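Local structure of nitrophorin Cim l NP (Cimex lectularius, 2IMQ) at residues T74-T79 with L86-L91; L100-I105 with I118-T123; H10-N15 with I40-Q45. The protein carries nitric oxide on a heme b group and delivers the gas to the bitten host, where it dilates blood vessels during feeding. One frame throughout, in Å; residues are numbered along the deposited sequence.

Contact 1. Residues T74-T79 with L86-L91. With HEM (protoporphyrin IX containing Fe), chain B.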
loop_
_atom_site.group_PDB
_atom_site.type_symbol
_atom_site.label_atom_id
_atom_site.label_comp_id
_atom_site.label_asym_id
_atom_site.label_seq_id
_atom_site.Cartn_x
_atom_site.Cartn_y
_atom_site.Cartn_z
ATOM N N THR A 74 15.992 7.587 7.543
ATOM C CA THR A 74 16.125 6.618 8.566
ATOM C C THR A 74 14.990 5.579 8.362
ATOM O O THR A 74 13.857 5.964 8.228
ATOM C CB THR A 74 15.948 7.350 9.929
ATOM O OG1 THR A 74 17.092 8.190 10.189
ATOM C CG2 THR A 74 15.912 6.388 11.077
ATOM N N LYS A 75 15.309 4.299 8.461
ATOM C CA LYS A 75 14.278 3.236 8.441
ATOM C C LYS A 75 13.668 3.165 9.847
ATOM O O LYS A 75 14.371 2.815 10.814
ATOM C CB LYS A 75 14.862 1.892 8.051
ATOM C CG LYS A 75 13.838 0.762 8.185
ATOM C CD LYS A 75 14.420 -0.556 7.822
ATOM C CE LYS A 75 15.309 -1.096 8.904
ATOM N NZ LYS A 75 15.933 -2.337 8.440
ATOM N N LEU A 76 12.420 3.600 9.998
ATOM C CA LEU A 76 11.715 3.517 11.272
ATOM C C LEU A 76 11.426 2.082 11.638
ATOM O O LEU A 76 11.574 1.664 12.779
ATOM C CB LEU A 76 10.458 4.362 11.257
ATOM C CG LEU A 76 10.668 5.851 11.102
ATOM C CD1 LEU A 76 9.391 6.622 11.229
ATOM C CD2 LEU A 76 11.706 6.371 12.110
ATOM N N LYS A 77 10.955 1.299 10.670
ATOM C CA LYS A 77 10.658 -0.094 10.919
ATOM C C LYS A 77 10.502 -0.862 9.597
ATOM O O LYS A 77 9.968 -0.343 8.617
ATOM C CB LYS A 77 9.330 -0.224 11.687
ATOM C CG LYS A 77 9.060 -1.616 12.251
ATOM C CD LYS A 77 10.005 -1.968 13.417
ATOM C CE LYS A 77 9.739 -3.404 13.968
ATOM N NZ LYS A 77 9.567 -4.544 13.007
ATOM N N ASN A 78 10.984 -2.095 9.580
ATOM C CA ASN A 78 10.554 -3.144 8.630
ATOM C C ASN A 78 9.912 -4.247 9.389
ATOM O O ASN A 78 10.445 -4.681 10.444
ATOM C CB ASN A 78 11.747 -3.713 7.855
ATOM C CG ASN A 78 11.423 -4.958 7.075
ATOM O OD1 ASN A 78 11.716 -6.080 7.502
ATOM N ND2 ASN A 78 10.735 -4.786 5.953
ATOM N N THR A 79 8.778 -4.739 8.879
ATOM C CA THR A 79 8.081 -5.826 9.495
ATOM C C THR A 79 7.743 -6.802 8.397
ATOM O O THR A 79 7.173 -6.395 7.390
ATOM C CB THR A 79 6.795 -5.352 10.139
ATOM O OG1 THR A 79 7.080 -4.346 11.096
ATOM C CG2 THR A 79 6.118 -6.489 10.878
ATOM N N LEU A 86 6.059 -4.590 5.404
ATOM C CA LEU A 86 5.817 -3.165 5.472
ATOM C C LEU A 86 7.063 -2.499 6.030
ATOM O O LEU A 86 7.549 -2.876 7.096
ATOM C CB LEU A 86 4.661 -2.824 6.414
ATOM C CG LEU A 86 4.276 -1.356 6.609
ATOM C CD1 LEU A 86 3.830 -0.682 5.295
ATOM C CD2 LEU A 86 3.227 -1.248 7.691
ATOM N N THR A 87 7.534 -1.481 5.315
ATOM C CA THR A 87 8.697 -0.704 5.739
ATOM C C THR A 87 8.302 0.757 5.709
ATOM O O THR A 87 7.716 1.218 4.729
ATOM C CB THR A 87 9.881 -0.980 4.822
ATOM O OG1 THR A 87 10.112 -2.389 4.742
ATOM C CG2 THR A 87 11.142 -0.330 5.386
ATOM N N VAL A 88 8.726 1.521 6.738
ATOM C CA VAL A 88 8.505 2.941 6.784
ATOM C C VAL A 88 9.853 3.640 6.984
ATOM O O VAL A 88 10.584 3.261 7.900
ATOM C CB VAL A 88 7.505 3.334 7.901
ATOM C CG1 VAL A 88 7.259 4.787 7.859
ATOM C CG2 VAL A 88 6.176 2.576 7.698
ATOM N N TYR A 89 10.118 4.629 6.148
ATOM C CA TYR A 89 11.309 5.464 6.231
ATOM C C TYR A 89 10.875 6.895 6.465
ATOM O O TYR A 89 9.835 7.354 5.982
ATOM C CB TYR A 89 12.081 5.426 4.900
ATOM C CG TYR A 89 12.545 4.100 4.464
ATOM C CD1 TYR A 89 11.784 3.349 3.599
ATOM C CD2 TYR A 89 13.743 3.571 4.890
ATOM C CE1 TYR A 89 12.217 2.115 3.161
ATOM C CE2 TYR A 89 14.183 2.341 4.451
ATOM C CZ TYR A 89 13.408 1.597 3.563
ATOM O OH TYR A 89 13.803 0.351 3.161
ATOM N N CYS A 90 11.723 7.645 7.203
ATOM C CA CYS A 90 11.465 9.047 7.387
ATOM C C CYS A 90 12.777 9.788 7.349
ATOM O O CYS A 90 13.778 9.251 7.791
ATOM C CB CYS A 90 10.768 9.280 8.726
ATOM S SG CYS A 90 10.285 11.012 9.143
ATOM N N LEU A 91 12.774 10.990 6.809
ATOM C CA LEU A 91 14.020 11.798 6.844
ATOM C C LEU A 91 14.452 11.967 8.284
ATOM O O LEU A 91 13.652 12.338 9.150
ATOM C CB LEU A 91 13.831 13.129 6.149
ATOM C CG LEU A 91 13.725 13.129 4.615
ATOM C CD1 LEU A 91 13.399 14.485 4.121
ATOM C CD2 LEU A 91 14.935 12.563 3.937
HETATM C CHA HEM B . 13.356 -6.504 3.787
HETATM C CHB HEM B . 11.069 -4.731 -0.102
HETATM C CHC HEM B . 10.646 -9.188 -1.871
HETATM C CHD HEM B . 12.604 -11.029 2.066
HETATM C C1A HEM B . 12.816 -5.620 2.899
HETATM C C2A HEM B . 12.797 -4.181 3.018
HETATM C C3A HEM B . 12.123 -3.713 1.937
HETATM C C4A HEM B . 11.741 -4.823 1.113
HETATM C CMA HEM B . 11.874 -2.252 1.611
HETATM C CAA HEM B . 13.417 -3.318 4.141
HETATM C CBA HEM B . 14.801 -2.915 3.562
HETATM C CGA HEM B . 15.614 -2.116 4.570
HETATM O O1A HEM B . 16.194 -2.722 5.469
HETATM O O2A HEM B . 15.737 -0.873 4.434
HETATM C C1B HEM B . 10.780 -5.785 -0.910
HETATM C C2B HEM B . 10.139 -5.688 -2.200
HETATM C C3B HEM B . 10.020 -6.910 -2.705
HETATM C C4B HEM B . 10.596 -7.824 -1.754
HETATM C CMB HEM B . 9.761 -4.333 -2.685
HETATM C CAB HEM B . 9.399 -7.352 -4.021
HETATM C CBB HEM B . 9.251 -6.496 -5.041
HETATM C C1C HEM B . 11.163 -10.116 -1.015
HETATM C C2C HEM B . 11.145 -11.549 -1.163
HETATM C C3C HEM B . 11.754 -12.040 -0.088
HETATM C C4C HEM B . 12.038 -10.969 0.815
HETATM C CMC HEM B . 10.720 -12.339 -2.406
HETATM C CAC HEM B . 12.022 -13.509 0.208
HETATM C CBC HEM B . 11.040 -14.402 0.302
HETATM C C1D HEM B . 12.930 -9.979 2.895
HETATM C C2D HEM B . 13.452 -10.145 4.230
HETATM C C3D HEM B . 13.713 -8.766 4.744
HETATM C C4D HEM B . 13.301 -7.865 3.699
HETATM C CMD HEM B . 13.734 -11.461 4.954
HETATM C CAD HEM B . 14.269 -8.471 6.147
HETATM C CBD HEM B . 15.717 -8.936 6.129
HETATM C CGD HEM B . 16.455 -8.394 7.314
HETATM O O1D HEM B . 17.682 -8.719 7.423
HETATM O O2D HEM B . 15.809 -7.661 8.118
HETATM N NA HEM B . 12.183 -5.998 1.720
HETATM N NB HEM B . 11.025 -7.105 -0.653
HETATM N NC HEM B . 11.682 -9.805 0.207
HETATM N ND HEM B . 12.837 -8.617 2.634
HETATM FE FE HEM B . 12.063 -7.885 0.916
HETATM O O HOH W 1 6.885 -2.111 9.705
#

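Contact 2. Residues L100-I105 with I118-T123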
loop_
_atom_site.group_PDB
_atom_site.type_symbol
_atom_site.label_atom_id
_atom_site.label_comp_id
_atom_site.label_asym_id
_atom_site.label_seq_id
_atom_site.Cartn_x
_atom_site.Cartn_y
_atom_site.Cartn_z
ATOM N N LEU A 100 8.904 10.294 19.464
ATOM C CA LEU A 100 8.555 9.515 18.247
ATOM C C LEU A 100 7.541 8.414 18.525
ATOM O O LEU A 100 6.652 8.142 17.722
ATOM C CB LEU A 100 9.823 8.900 17.699
ATOM C CG LEU A 100 9.712 8.166 16.361
ATOM C CD1 LEU A 100 9.338 9.088 15.305
ATOM C CD2 LEU A 100 11.021 7.533 16.033
ATOM N N LYS A 101 7.648 7.742 19.649
ATOM C CA LYS A 101 6.712 6.685 20.023
ATOM C C LYS A 101 6.473 5.717 18.838
ATOM O O LYS A 101 5.323 5.413 18.434
ATOM C CB LYS A 101 5.411 7.309 20.557
ATOM C CG LYS A 101 5.606 8.112 21.856
ATOM C CD LYS A 101 6.254 7.296 22.934
ATOM C CE LYS A 101 6.635 8.168 24.145
ATOM N NZ LYS A 101 7.956 7.713 24.696
ATOM N N ASN A 102 7.567 5.200 18.322
ATOM C CA ASN A 102 7.525 4.264 17.163
ATOM C C ASN A 102 6.954 2.911 17.596
ATOM O O ASN A 102 7.542 2.215 18.471
ATOM C CB ASN A 102 8.954 4.137 16.643
ATOM C CG ASN A 102 9.063 3.348 15.353
ATOM O OD1 ASN A 102 8.090 3.143 14.637
ATOM N ND2 ASN A 102 10.264 2.895 15.054
ATOM N N GLU A 103 5.833 2.487 16.998
ATOM C CA GLU A 103 5.160 1.269 17.422
ATOM C C GLU A 103 4.612 0.551 16.213
ATOM O O GLU A 103 4.092 1.196 15.307
ATOM C CB GLU A 103 4.011 1.609 18.357
ATOM C CG GLU A 103 4.419 2.177 19.714
ATOM C CD GLU A 103 5.366 1.267 20.477
ATOM O OE1 GLU A 103 6.274 1.781 21.186
ATOM O OE2 GLU A 103 5.194 0.045 20.398
ATOM N N THR A 104 4.702 -0.765 16.235
ATOM C CA THR A 104 4.109 -1.614 15.184
ATOM C C THR A 104 3.321 -2.732 15.818
ATOM O O THR A 104 3.730 -3.285 16.859
ATOM C CB THR A 104 5.211 -2.216 14.328
ATOM O OG1 THR A 104 5.801 -1.188 13.526
ATOM C CG2 THR A 104 4.661 -3.201 13.301
ATOM N N ILE A 105 2.151 -3.031 15.272
ATOM C CA ILE A 105 1.427 -4.217 15.617
ATOM C C ILE A 105 1.255 -5.099 14.386
ATOM O O ILE A 105 1.244 -4.631 13.242
ATOM C CB ILE A 105 0.003 -3.896 16.220
ATOM C CG1 ILE A 105 -0.912 -3.264 15.175
ATOM C CG2 ILE A 105 0.125 -3.069 17.547
ATOM C CD1 ILE A 105 -2.353 -3.610 15.368
ATOM N N ILE A 118 -0.535 -5.362 9.213
ATOM C CA ILE A 118 0.560 -4.689 9.984
ATOM C C ILE A 118 0.216 -3.242 10.078
ATOM O O ILE A 118 -0.186 -2.628 9.071
ATOM C CB ILE A 118 1.884 -4.836 9.269
ATOM C CG1 ILE A 118 2.228 -6.312 8.968
ATOM C CG2 ILE A 118 3.065 -4.192 10.101
ATOM C CD1 ILE A 118 3.332 -6.499 8.024
ATOM N N VAL A 119 0.410 -2.647 11.266
ATOM C CA VAL A 119 0.299 -1.217 11.380
ATOM C C VAL A 119 1.566 -0.667 12.036
ATOM O O VAL A 119 1.901 -1.099 13.112
ATOM C CB VAL A 119 -0.890 -0.754 12.258
ATOM C CG1 VAL A 119 -1.077 0.698 12.122
ATOM C CG2 VAL A 119 -2.128 -1.450 11.916
ATOM N N THR A 120 2.200 0.282 11.398
ATOM C CA THR A 120 3.367 0.991 11.970
ATOM C C THR A 120 2.989 2.426 12.124
ATOM O O THR A 120 2.524 3.080 11.190
ATOM C CB THR A 120 4.571 0.813 11.025
ATOM O OG1 THR A 120 4.993 -0.546 11.046
ATOM C CG2 THR A 120 5.770 1.665 11.442
ATOM N N SER A 121 3.238 2.969 13.335
ATOM C CA SER A 121 2.856 4.315 13.670
ATOM C C SER A 121 4.022 5.049 14.352
ATOM O O SER A 121 4.845 4.454 14.991
ATOM C CB SER A 121 1.661 4.331 14.647
ATOM O OG SER A 121 0.528 3.670 14.090
ATOM N N PHE A 122 4.011 6.339 14.229
ATOM C CA PHE A 122 5.094 7.213 14.801
ATOM C C PHE A 122 4.658 8.641 14.783
ATOM O O PHE A 122 3.746 9.052 14.050
ATOM C CB PHE A 122 6.398 7.042 13.992
ATOM C CG PHE A 122 6.311 7.569 12.579
ATOM C CD1 PHE A 122 6.699 8.853 12.304
ATOM C CD2 PHE A 122 5.856 6.755 11.512
ATOM C CE1 PHE A 122 6.613 9.367 11.056
ATOM C CE2 PHE A 122 5.761 7.277 10.229
ATOM C CZ PHE A 122 6.133 8.573 9.998
ATOM N N THR A 123 5.311 9.437 15.634
ATOM C CA THR A 123 4.924 10.807 15.764
ATOM C C THR A 123 6.083 11.710 15.420
ATOM O O THR A 123 7.196 11.509 15.893
ATOM C CB THR A 123 4.523 11.044 17.240
ATOM O OG1 THR A 123 3.290 10.357 17.517
ATOM C CG2 THR A 123 4.260 12.501 17.499
HETATM O O HOH W 2 1.100 0.993 15.065
#

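Contact 3. Residues H10-N15 with I40-Q45. With HEM (protoporphyrin IX containing Fe), chain B.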
loop_
_atom_site.group_PDB
_atom_site.type_symbol
_atom_site.label_atom_id
_atom_site.label_comp_id
_atom_site.label_asym_id
_atom_site.label_seq_id
_atom_site.Cartn_x
_atom_site.Cartn_y
_atom_site.Cartn_z
ATOM N N HIS A 10 5.364 9.504 0.249
ATOM C CA HIS A 10 5.221 8.564 -0.881
ATOM C C HIS A 10 4.920 7.200 -0.323
ATOM O O HIS A 10 5.556 6.768 0.637
ATOM C CB HIS A 10 6.518 8.480 -1.708
ATOM C CG HIS A 10 6.812 9.706 -2.520
ATOM N ND1 HIS A 10 7.765 9.723 -3.524
ATOM C CD2 HIS A 10 6.274 10.950 -2.478
ATOM C CE1 HIS A 10 7.803 10.936 -4.050
ATOM N NE2 HIS A 10 6.924 11.705 -3.425
ATOM N N THR A 11 3.960 6.537 -0.923
ATOM C CA THR A 11 3.689 5.144 -0.627
ATOM C C THR A 11 3.767 4.324 -1.878
ATOM O O THR A 11 3.380 4.784 -2.961
ATOM C CB THR A 11 2.279 4.974 0.016
ATOM O OG1 THR A 11 1.243 5.327 -0.906
ATOM C CG2 THR A 11 2.131 5.851 1.250
ATOM N N VAL A 12 4.245 3.102 -1.747
ATOM C CA VAL A 12 4.165 2.160 -2.826
ATOM C C VAL A 12 3.751 0.821 -2.318
ATOM O O VAL A 12 4.249 0.377 -1.278
ATOM C CB VAL A 12 5.498 2.114 -3.652
ATOM C CG1 VAL A 12 6.668 1.597 -2.830
ATOM C CG2 VAL A 12 5.352 1.298 -4.902
ATOM N N SER A 13 2.863 0.167 -3.041
ATOM C CA SER A 13 2.617 -1.192 -2.717
ATOM C C SER A 13 2.619 -2.058 -3.967
ATOM O O SER A 13 2.346 -1.583 -5.112
ATOM C CB SER A 13 1.350 -1.364 -1.957
ATOM O OG SER A 13 0.206 -1.313 -2.775
ATOM N N TRP A 14 2.901 -3.327 -3.741
ATOM C CA TRP A 14 3.014 -4.270 -4.836
ATOM C C TRP A 14 2.673 -5.639 -4.340
ATOM O O TRP A 14 3.290 -6.165 -3.414
ATOM C CB TRP A 14 4.435 -4.245 -5.329
ATOM C CG TRP A 14 4.696 -4.905 -6.618
ATOM C CD1 TRP A 14 3.811 -5.478 -7.490
ATOM C CD2 TRP A 14 5.955 -4.914 -7.258
ATOM N NE1 TRP A 14 4.493 -5.925 -8.602
ATOM C CE2 TRP A 14 5.813 -5.585 -8.475
ATOM C CE3 TRP A 14 7.217 -4.434 -6.899
ATOM C CZ2 TRP A 14 6.881 -5.762 -9.335
ATOM C CZ3 TRP A 14 8.252 -4.633 -7.744
ATOM C CH2 TRP A 14 8.083 -5.264 -8.942
ATOM N N ASN A 15 1.703 -6.254 -4.977
ATOM C CA ASN A 15 1.460 -7.682 -4.801
ATOM C C ASN A 15 2.461 -8.371 -5.709
ATOM O O ASN A 15 2.248 -8.593 -6.926
ATOM C CB ASN A 15 0.007 -8.028 -5.131
ATOM C CG ASN A 15 -0.317 -9.439 -4.758
ATOM O OD1 ASN A 15 0.594 -10.231 -4.689
ATOM N ND2 ASN A 15 -1.590 -9.767 -4.486
ATOM N N ILE A 40 8.489 7.756 3.458
ATOM C CA ILE A 40 8.231 6.745 2.411
ATOM C C ILE A 40 7.807 5.448 3.050
ATOM O O ILE A 40 8.423 4.979 4.020
ATOM C CB ILE A 40 9.535 6.469 1.607
ATOM C CG1 ILE A 40 10.052 7.713 0.886
ATOM C CG2 ILE A 40 9.314 5.404 0.584
ATOM C CD1 ILE A 40 11.460 7.535 0.280
ATOM N N ALA A 41 6.726 4.856 2.538
ATOM C CA ALA A 41 6.270 3.572 3.021
ATOM C C ALA A 41 6.199 2.596 1.839
ATOM O O ALA A 41 5.736 2.989 0.759
ATOM C CB ALA A 41 4.945 3.679 3.679
ATOM N N VAL A 42 6.682 1.395 2.067
ATOM C CA VAL A 42 6.712 0.316 1.082
ATOM C C VAL A 42 5.997 -0.913 1.601
ATOM O O VAL A 42 6.378 -1.440 2.638
ATOM C CB VAL A 42 8.187 -0.080 0.767
ATOM C CG1 VAL A 42 8.234 -1.167 -0.307
ATOM C CG2 VAL A 42 8.989 1.198 0.340
ATOM N N ALA A 43 4.983 -1.380 0.900
ATOM C CA ALA A 43 4.227 -2.542 1.334
ATOM C C ALA A 43 4.283 -3.566 0.198
ATOM O O ALA A 43 4.075 -3.257 -0.988
ATOM C CB ALA A 43 2.770 -2.210 1.643
ATOM N N VAL A 44 4.510 -4.793 0.570
ATOM C CA VAL A 44 4.464 -5.900 -0.376
ATOM C C VAL A 44 3.602 -7.025 0.154
ATOM O O VAL A 44 3.427 -7.190 1.364
ATOM C CB VAL A 44 5.832 -6.467 -0.729
ATOM C CG1 VAL A 44 6.562 -5.531 -1.525
ATOM C CG2 VAL A 44 6.614 -6.849 0.482
ATOM N N GLN A 45 3.012 -7.767 -0.787
ATOM C CA GLN A 45 2.294 -8.955 -0.504
ATOM C C GLN A 45 2.880 -10.019 -1.360
ATOM O O GLN A 45 3.164 -9.828 -2.541
ATOM C CB GLN A 45 0.812 -8.779 -0.848
ATOM C CG GLN A 45 0.048 -10.091 -0.774
ATOM C CD GLN A 45 -1.415 -9.967 -0.906
ATOM O OE1 GLN A 45 -2.021 -8.940 -0.569
ATOM N NE2 GLN A 45 -2.006 -11.070 -1.330
HETATM C CHA HEM B . 13.356 -6.504 3.787
HETATM C CHB HEM B . 11.069 -4.731 -0.102
HETATM C CHC HEM B . 10.646 -9.188 -1.871
HETATM C CHD HEM B . 12.604 -11.029 2.066
HETATM C C1A HEM B . 12.816 -5.620 2.899
HETATM C C2A HEM B . 12.797 -4.181 3.018
HETATM C C3A HEM B . 12.123 -3.713 1.937
HETATM C C4A HEM B . 11.741 -4.823 1.113
HETATM C CMA HEM B . 11.874 -2.252 1.611
HETATM C CAA HEM B . 13.417 -3.318 4.141
HETATM C CBA HEM B . 14.801 -2.915 3.562
HETATM C CGA HEM B . 15.614 -2.116 4.570
HETATM O O1A HEM B . 16.194 -2.722 5.469
HETATM O O2A HEM B . 15.737 -0.873 4.434
HETATM C C1B HEM B . 10.780 -5.785 -0.910
HETATM C C2B HEM B . 10.139 -5.688 -2.200
HETATM C C3B HEM B . 10.020 -6.910 -2.705
HETATM C C4B HEM B . 10.596 -7.824 -1.754
HETATM C CMB HEM B . 9.761 -4.333 -2.685
HETATM C CAB HEM B . 9.399 -7.352 -4.021
HETATM C CBB HEM B . 9.251 -6.496 -5.041
HETATM C C1C HEM B . 11.163 -10.116 -1.015
HETATM C C2C HEM B . 11.145 -11.549 -1.163
HETATM C C3C HEM B . 11.754 -12.040 -0.088
HETATM C C4C HEM B . 12.038 -10.969 0.815
HETATM C CMC HEM B . 10.720 -12.339 -2.406
HETATM C CAC HEM B . 12.022 -13.509 0.208
HETATM C CBC HEM B . 11.040 -14.402 0.302
HETATM C C1D HEM B . 12.930 -9.979 2.895
HETATM C C2D HEM B . 13.452 -10.145 4.230
HETATM C C3D HEM B . 13.713 -8.766 4.744
HETATM C C4D HEM B . 13.301 -7.865 3.699
HETATM C CMD HEM B . 13.734 -11.461 4.954
HETATM C CAD HEM B . 14.269 -8.471 6.147
HETATM C CBD HEM B . 15.717 -8.936 6.129
HETATM C CGD HEM B . 16.455 -8.394 7.314
HETATM O O1D HEM B . 17.682 -8.719 7.423
HETATM O O2D HEM B . 15.809 -7.661 8.118
HETATM N NA HEM B . 12.183 -5.998 1.720
HETATM N NB HEM B . 11.025 -7.105 -0.653
HETATM N NC HEM B . 11.682 -9.805 0.207
HETATM N ND HEM B . 12.837 -8.617 2.634
HETATM FE FE HEM B . 12.063 -7.885 0.916
#

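Contact 1. Residues T74-T79 with L86-L91
Residues Thr74-Thr79 and Leu86-Leu91 run antiparallel at 153°, their register slipping by one residue where Leu76 and Lys77 both face Val88. This is a classic beta bulge: Leu76 N donates to Val88 O at 2.8 Å, while the bond from Lys77 N to the same oxygen is weak. On the heme side, Asn78 ND2 gives a nearly straight bond to Thr87 OG1 (2.8 Å, 168°). The hydroxyl lies in the plane of the amide, and both groups also rest against HEM CAA, the first carbon of a propionate. That propionate is gripped by both strands of this beta hairpin, which ends the heme-bearing sheet of the DNase I-like sandwich. Tyr89 OH donates to HEM O2A at 2.6 Å, the oxygen lying at the ring edge, in its plane; Lys75 NZ reaches HEM O1A at 3.0 Å. Lys75 CG, anti to the backbone N (chi1 173°), comes 4.0 Å from Thr87 CG2. The positive ammonium would be expected to favour an ionised carboxylate. On the side of Cys90, Leu76 CD1 packs 3.9 Å from Cys90 CB, and both side chains touch Leu95. Lys77 NZ reaches forward along its own strand to donate to Asn78 O and Thr79 OG1.

Contact 2. Residues L100-I105 with I118-T123
Thr104 and Thr120 face each other as a non-hydrogen-bonded pair in an antiparallel beta hairpin, whose first strand, 103-108, is outermost in the second sheet of the sandwich. With no backbone bond between this pair, the hydroxyls supply one, Thr104 OG1 lying 2.7 Å from Thr120 OG1 in a hydrogen bond that either could donate. In both residues OG1 is anti to the carbonyl carbon (chi1 -71° and -69°), and the two side chains cross obliquely. Thr104 CG2 also packs 3.7 Å from Ile118 CG2. On the opposite face Ile105 and Val119 run alongside each other. Ile105 CG1 occupies the crowded position between the backbone N and the carbonyl carbon (chi1 67°), and it meets Val119 CB at 3.8 Å. Beyond the regular pairing, Leu100 O accepts from Thr123 N at 2.8 Å, and Leu100 CD1 packs 3.8 Å from Phe122 CB. The Phe122 ring lies almost parallel to that of Phe129 on the adjacent strand and touches Leu76 and Val88 of the other sheet. Ser121 OG, also hydrogen-bonded to Ser130 OG, donates to a water 2.9 Å away, which in turn donates to both Glu103 O and Val119 O.

Contact 3. Residues H10-N15 with I40-Q45
The side chains of Val12 and Val42 project together from the same face, Val12 CG1 3.9 Å from Val42 CG2. Their strands run parallel within 9°, and the backbone bonds pass back and forth in the parallel pattern: Val12 N donates to Ala41 O and Val12 O accepts from Ala43 N, each at 2.9 Å. Beyond them, Val44 lies against the heme. Its CB lies 3.7 Å from Trp14 O; CG1, anti to the carbonyl carbon (chi1 -70°), ends 3.6 Å from both HEM CMB and HEM C2B, a methyl and the pyrrole carbon bearing it. Trp14 brings CZ3 to 3.4 Å from the vinyl carbon HEM CBB, while its NE1 is hydrogen-bonded to His271 O. Across the other face, the Asn15 and Gln45 amides are turned 36° against each other, ND2 and NE2 meeting as two donors; Asn15 ND2 is hydrogen-bonded to Asp171. Ser13 CB meets Ala43 CB at 4.0 Å, and Ser13 OG is held by Asp243. The two strands belong to the beta-alpha-beta unit of strand 6-17, helix 26-29 and strand 39-46, flanked by strands 84-91 and 274-281, with Thr11, Ala41 and Ala43 packed against strands 127-135 and 165-169 of the second sheet.

From the N terminus, contact 3 closes first, where the chain, having passed through helix 26-29, returns in strand 39-46 beside strand 6-17. After helix 57-70, contact 1 closes the short hairpin 73-80 with 84-91, and contact 2 then closes the next hairpin, 103-108 with 116-124. The three loops follow in series, with neither nesting nor crossing. Contacts 1 and 3 share one sheet, where strand 84-91 pairs antiparallel with 39-46, and both touch the heme. Contact 2 belongs to the opposing sheet. It meets contact 1 through a probable hydrogen bond from Asn102 ND2 to Leu76 O and through Thr104 against Lys77 and Thr79, but does not touch contact 3, about 7 Å away between nearest atoms.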